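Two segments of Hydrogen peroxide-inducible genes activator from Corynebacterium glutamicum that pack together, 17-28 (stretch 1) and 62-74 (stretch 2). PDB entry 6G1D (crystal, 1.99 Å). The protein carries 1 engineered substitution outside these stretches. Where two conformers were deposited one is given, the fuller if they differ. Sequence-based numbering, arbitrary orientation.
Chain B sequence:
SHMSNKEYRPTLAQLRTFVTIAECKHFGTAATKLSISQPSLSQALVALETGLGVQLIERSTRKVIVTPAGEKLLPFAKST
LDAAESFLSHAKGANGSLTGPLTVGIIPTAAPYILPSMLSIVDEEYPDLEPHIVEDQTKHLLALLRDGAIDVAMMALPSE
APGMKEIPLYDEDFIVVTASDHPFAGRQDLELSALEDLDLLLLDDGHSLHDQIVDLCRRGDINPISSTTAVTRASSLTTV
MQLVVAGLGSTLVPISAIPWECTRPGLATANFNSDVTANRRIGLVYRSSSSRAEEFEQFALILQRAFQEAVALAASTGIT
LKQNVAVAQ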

# COMPACT_ATOMS: atom_id res chain seq x y z
N THR B 17 -30.55 -22.35 -4.37
CA THR B 17 -30.32 -23.65 -3.77
C THR B 17 -28.91 -24.17 -3.98
O THR B 17 -28.27 -24.62 -3.05
CB THR B 17 -31.36 -24.70 -4.25
OG1 THR B 17 -32.60 -24.45 -3.64
CG2 THR B 17 -30.95 -26.12 -3.90
N PHE B 18 -28.45 -24.12 -5.22
CA PHE B 18 -27.09 -24.59 -5.53
C PHE B 18 -26.02 -23.82 -4.73
O PHE B 18 -25.14 -24.40 -4.13
CB PHE B 18 -26.84 -24.44 -7.05
CG PHE B 18 -25.43 -24.61 -7.48
CD1 PHE B 18 -24.63 -25.65 -6.99
CD2 PHE B 18 -24.88 -23.75 -8.44
CE1 PHE B 18 -23.33 -25.80 -7.43
CE2 PHE B 18 -23.58 -23.90 -8.85
CZ PHE B 18 -22.82 -24.93 -8.34
N VAL B 19 -26.11 -22.51 -4.76
CA VAL B 19 -25.10 -21.65 -4.15
C VAL B 19 -25.10 -21.87 -2.62
O VAL B 19 -24.04 -22.00 -2.01
CB VAL B 19 -25.34 -20.18 -4.55
CG1 VAL B 19 -24.59 -19.21 -3.67
CG2 VAL B 19 -24.98 -19.97 -6.02
N THR B 20 -26.30 -21.91 -2.09
CA THR B 20 -26.45 -22.16 -0.65
C THR B 20 -25.85 -23.54 -0.05
O THR B 20 -25.03 -23.75 0.89
CB THR B 20 -27.92 -22.05 -0.28
OG1 THR B 20 -28.36 -20.73 -0.52
CG2 THR B 20 -28.10 -22.35 1.16
N ILE B 21 -26.13 -24.53 -0.88
CA ILE B 21 -25.56 -25.85 -0.57
C ILE B 21 -24.03 -25.82 -0.68
O ILE B 21 -23.32 -26.37 0.18
CB ILE B 21 -26.12 -27.00 -1.45
CG1 ILE B 21 -27.61 -27.21 -1.21
CG2 ILE B 21 -25.42 -28.33 -1.08
CD1 ILE B 21 -28.30 -28.00 -2.30
N ALA B 22 -23.53 -25.18 -1.73
CA ALA B 22 -22.06 -25.08 -1.96
C ALA B 22 -21.36 -24.37 -0.81
O ALA B 22 -20.26 -24.77 -0.43
CB ALA B 22 -21.76 -24.36 -3.27
N GLU B 23 -21.96 -23.28 -0.34
CA GLU B 23 -21.53 -22.50 0.83
C GLU B 23 -21.72 -23.13 2.24
O GLU B 23 -20.84 -23.02 3.08
CB GLU B 23 -22.06 -21.07 0.74
CG GLU B 23 -21.42 -20.30 -0.41
CD GLU B 23 -22.11 -18.99 -0.75
OE1 GLU B 23 -23.13 -18.65 -0.11
OE2 GLU B 23 -21.63 -18.30 -1.67
N CYS B 24 -22.86 -23.78 2.50
CA CYS B 24 -23.16 -24.43 3.80
C CYS B 24 -22.52 -25.80 4.00
O CYS B 24 -22.27 -26.19 5.14
CB CYS B 24 -24.68 -24.58 4.00
SG CYS B 24 -25.53 -23.01 4.11
N LYS B 25 -22.32 -26.53 2.90
CA LYS B 25 -21.75 -27.90 2.92
C LYS B 25 -22.58 -28.92 3.74
O LYS B 25 -22.09 -29.99 4.16
CB LYS B 25 -20.29 -27.87 3.43
CG LYS B 25 -19.36 -26.89 2.71
CD LYS B 25 -19.02 -27.36 1.30
CE LYS B 25 -17.84 -28.33 1.31
NZ LYS B 25 -16.55 -27.71 1.75
N HIS B 26 -23.86 -28.62 3.90
CA HIS B 26 -24.82 -29.47 4.62
C HIS B 26 -26.19 -29.15 4.07
O HIS B 26 -26.55 -27.97 3.98
CB HIS B 26 -24.76 -29.25 6.13
CG HIS B 26 -23.55 -29.82 6.78
ND1 HIS B 26 -22.43 -29.05 7.03
CD2 HIS B 26 -23.25 -31.07 7.20
CE1 HIS B 26 -21.50 -29.81 7.58
NE2 HIS B 26 -21.97 -31.04 7.69
N PHE B 27 -26.94 -30.19 3.69
CA PHE B 27 -28.29 -30.01 3.13
C PHE B 27 -29.24 -29.41 4.14
O PHE B 27 -29.98 -28.50 3.81
CB PHE B 27 -28.86 -31.37 2.63
CG PHE B 27 -28.49 -31.70 1.20
CD1 PHE B 27 -29.39 -31.45 0.16
CD2 PHE B 27 -27.27 -32.31 0.88
CE1 PHE B 27 -29.09 -31.77 -1.15
CE2 PHE B 27 -26.95 -32.62 -0.43
CZ PHE B 27 -27.86 -32.35 -1.45
N GLY B 28 -29.21 -29.92 5.38
CA GLY B 28 -30.09 -29.43 6.45
C GLY B 28 -29.88 -27.97 6.77
O GLY B 28 -30.82 -27.20 6.86
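Stretch 2 (62-74) RKVIVTPAGEKLL

The backbone carbonyl of V64 is buried by this contact and has no hydrogen-bond partner anywhere in the model. The aliphatic part of K25 lies over it, with K25 CE 3.1 Å from V64 O. The one hydrogen bond between the stretches is at the same two residues. It runs from V64 N to K25 O, at 3.3 Å, and is weak. The rest of the contact is mainly apolar.

Stretch 2 starts extended and ends helical. K63 and V64 have extended backbone angles, I65 and V66 form a short strand, and a helix runs from P68 through L74 and on beyond the stretch. T67 caps this helix: its OG1 accepts from G70 N at 3.0 Å. R62 and K63 are poorly ordered, and their side chains are not modelled past CB.

The extended part follows the end of helix 17-24 in reverse order. K25 pairs with V64, their CA atoms 4.6 Å apart. A22 pairs with V66, CA to CA 6.0 Å. The chain then turns into its helix, and L74 comes back to V19, with 6.6 Å between their CA atoms. The two helices cross at -112°, their axes 11.0 Å apart at closest approach. They are therefore steeply crossed rather than aligned.

V64 has the largest covered area of any residue here. Its side chain, chi1 t, points toward stretch 1 where the first helix gives way to the next. K25 leaves helical geometry there with a positive phi, and H26 is at the N-cap position of the following helix. V64 CG1 lies 3.3 Å from I21 CG2, and V64 CG2 lies 3.2 Å from F27 CD2. V64 CB is 3.9 Å from H26 N. V64 thus touches residues before and after the turn.

V66 also points toward stretch 1. Its CG2 is 3.7 Å from A22 CB. I65, between these two valines, points away, as expected from the alternation of an extended chain.

L74 carries the helical end of the contact. Its CA-to-CB bond points sideways, but the end of the side chain comes nearer. L74 CD1 is 3.8 Å from A22 CB and 3.9 Å from V19 CG2. F18 reaches the same helix with chi1 t. Its CZ is 3.4 Å from G70 O, which lies at the ring edge. F18 CE2 is 4.0 Å from L74 CA and 4.5 Å from L73 CB. G70 has no side chain; an ideal CB would clash with V66 CG1, at 2.6 Å.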

# COMPACT_ATOMS: atom_id res chain seq x y z
N ARG B 62 -20.71 -38.38 3.58
CA ARG B 62 -21.32 -37.96 4.84
C ARG B 62 -21.49 -36.45 4.87
O ARG B 62 -22.23 -35.92 5.70
CB ARG B 62 -20.46 -38.42 6.01
N LYS B 63 -20.79 -35.77 3.98
CA LYS B 63 -20.86 -34.32 3.90
C LYS B 63 -20.98 -33.86 2.46
O LYS B 63 -20.61 -34.56 1.53
CB LYS B 63 -19.65 -33.68 4.57
N VAL B 64 -21.52 -32.66 2.30
CA VAL B 64 -21.72 -32.09 0.98
C VAL B 64 -20.44 -31.54 0.35
O VAL B 64 -19.81 -30.64 0.87
CB VAL B 64 -22.77 -30.98 1.03
CG1 VAL B 64 -22.77 -30.19 -0.26
CG2 VAL B 64 -24.14 -31.58 1.31
N ILE B 65 -20.09 -32.11 -0.79
CA ILE B 65 -18.93 -31.69 -1.56
C ILE B 65 -19.34 -31.26 -2.97
O ILE B 65 -20.07 -31.97 -3.64
CB ILE B 65 -17.88 -32.80 -1.65
CG1 ILE B 65 -17.05 -32.85 -0.37
CG2 ILE B 65 -16.95 -32.58 -2.83
CD1 ILE B 65 -16.21 -34.10 -0.24
N VAL B 66 -18.86 -30.11 -3.39
CA VAL B 66 -19.17 -29.60 -4.72
C VAL B 66 -18.30 -30.37 -5.69
O VAL B 66 -17.10 -30.60 -5.40
CB VAL B 66 -18.91 -28.07 -4.76
CG1 VAL B 66 -19.26 -27.45 -6.09
CG2 VAL B 66 -19.69 -27.35 -3.66
N THR B 67 -18.86 -30.80 -6.82
CA THR B 67 -18.06 -31.50 -7.86
C THR B 67 -17.15 -30.50 -8.60
O THR B 67 -17.33 -29.27 -8.49
CB THR B 67 -18.95 -32.16 -8.94
OG1 THR B 67 -19.70 -31.16 -9.63
CG2 THR B 67 -19.86 -33.20 -8.35
N PRO B 68 -16.18 -31.02 -9.40
CA PRO B 68 -15.40 -30.10 -10.24
C PRO B 68 -16.26 -29.16 -11.09
O PRO B 68 -16.03 -27.95 -11.10
CB PRO B 68 -14.55 -31.05 -11.10
CG PRO B 68 -14.36 -32.24 -10.25
CD PRO B 68 -15.58 -32.37 -9.35
N ALA B 69 -17.28 -29.72 -11.74
CA ALA B 69 -18.24 -28.93 -12.51
C ALA B 69 -18.97 -27.88 -11.67
O ALA B 69 -19.14 -26.74 -12.10
CB ALA B 69 -19.26 -29.85 -13.16
N GLY B 70 -19.40 -28.27 -10.48
CA GLY B 70 -20.08 -27.33 -9.56
C GLY B 70 -19.16 -26.17 -9.15
O GLY B 70 -19.56 -25.02 -9.14
N GLU B 71 -17.89 -26.50 -8.86
CA GLU B 71 -16.93 -25.47 -8.49
C GLU B 71 -16.68 -24.47 -9.63
O GLU B 71 -16.57 -23.26 -9.39
CB GLU B 71 -15.63 -26.12 -8.03
CG GLU B 71 -14.58 -25.14 -7.50
CD GLU B 71 -13.41 -25.82 -6.80
OE1 GLU B 71 -13.70 -26.78 -6.01
OE2 GLU B 71 -12.23 -25.37 -7.04
N LYS B 72 -16.62 -24.97 -10.86
CA LYS B 72 -16.46 -24.10 -12.02
C LYS B 72 -17.70 -23.25 -12.30
O LYS B 72 -17.57 -22.11 -12.73
CB LYS B 72 -16.08 -24.89 -13.27
CG LYS B 72 -14.67 -25.42 -13.25
CD LYS B 72 -14.31 -26.14 -14.54
CE LYS B 72 -14.45 -27.64 -14.39
NZ LYS B 72 -13.94 -28.27 -15.66
N LEU B 73 -18.89 -23.78 -12.07
CA LEU B 73 -20.11 -23.01 -12.34
C LEU B 73 -20.53 -22.07 -11.20
O LEU B 73 -21.28 -21.11 -11.44
CB LEU B 73 -21.26 -23.96 -12.69
CG LEU B 73 -21.07 -24.65 -14.07
CD1 LEU B 73 -22.04 -25.83 -14.20
CD2 LEU B 73 -21.26 -23.64 -15.18
N LEU B 74 -19.97 -22.31 -10.03
CA LEU B 74 -20.42 -21.52 -8.81
C LEU B 74 -20.27 -19.89 -8.96
O LEU B 74 -21.14 -19.00 -8.74
CB LEU B 74 -19.65 -22.00 -7.57
CG LEU B 74 -19.98 -21.37 -6.22
CD1 LEU B 74 -21.43 -21.60 -5.89
CD2 LEU B 74 -19.09 -21.99 -5.13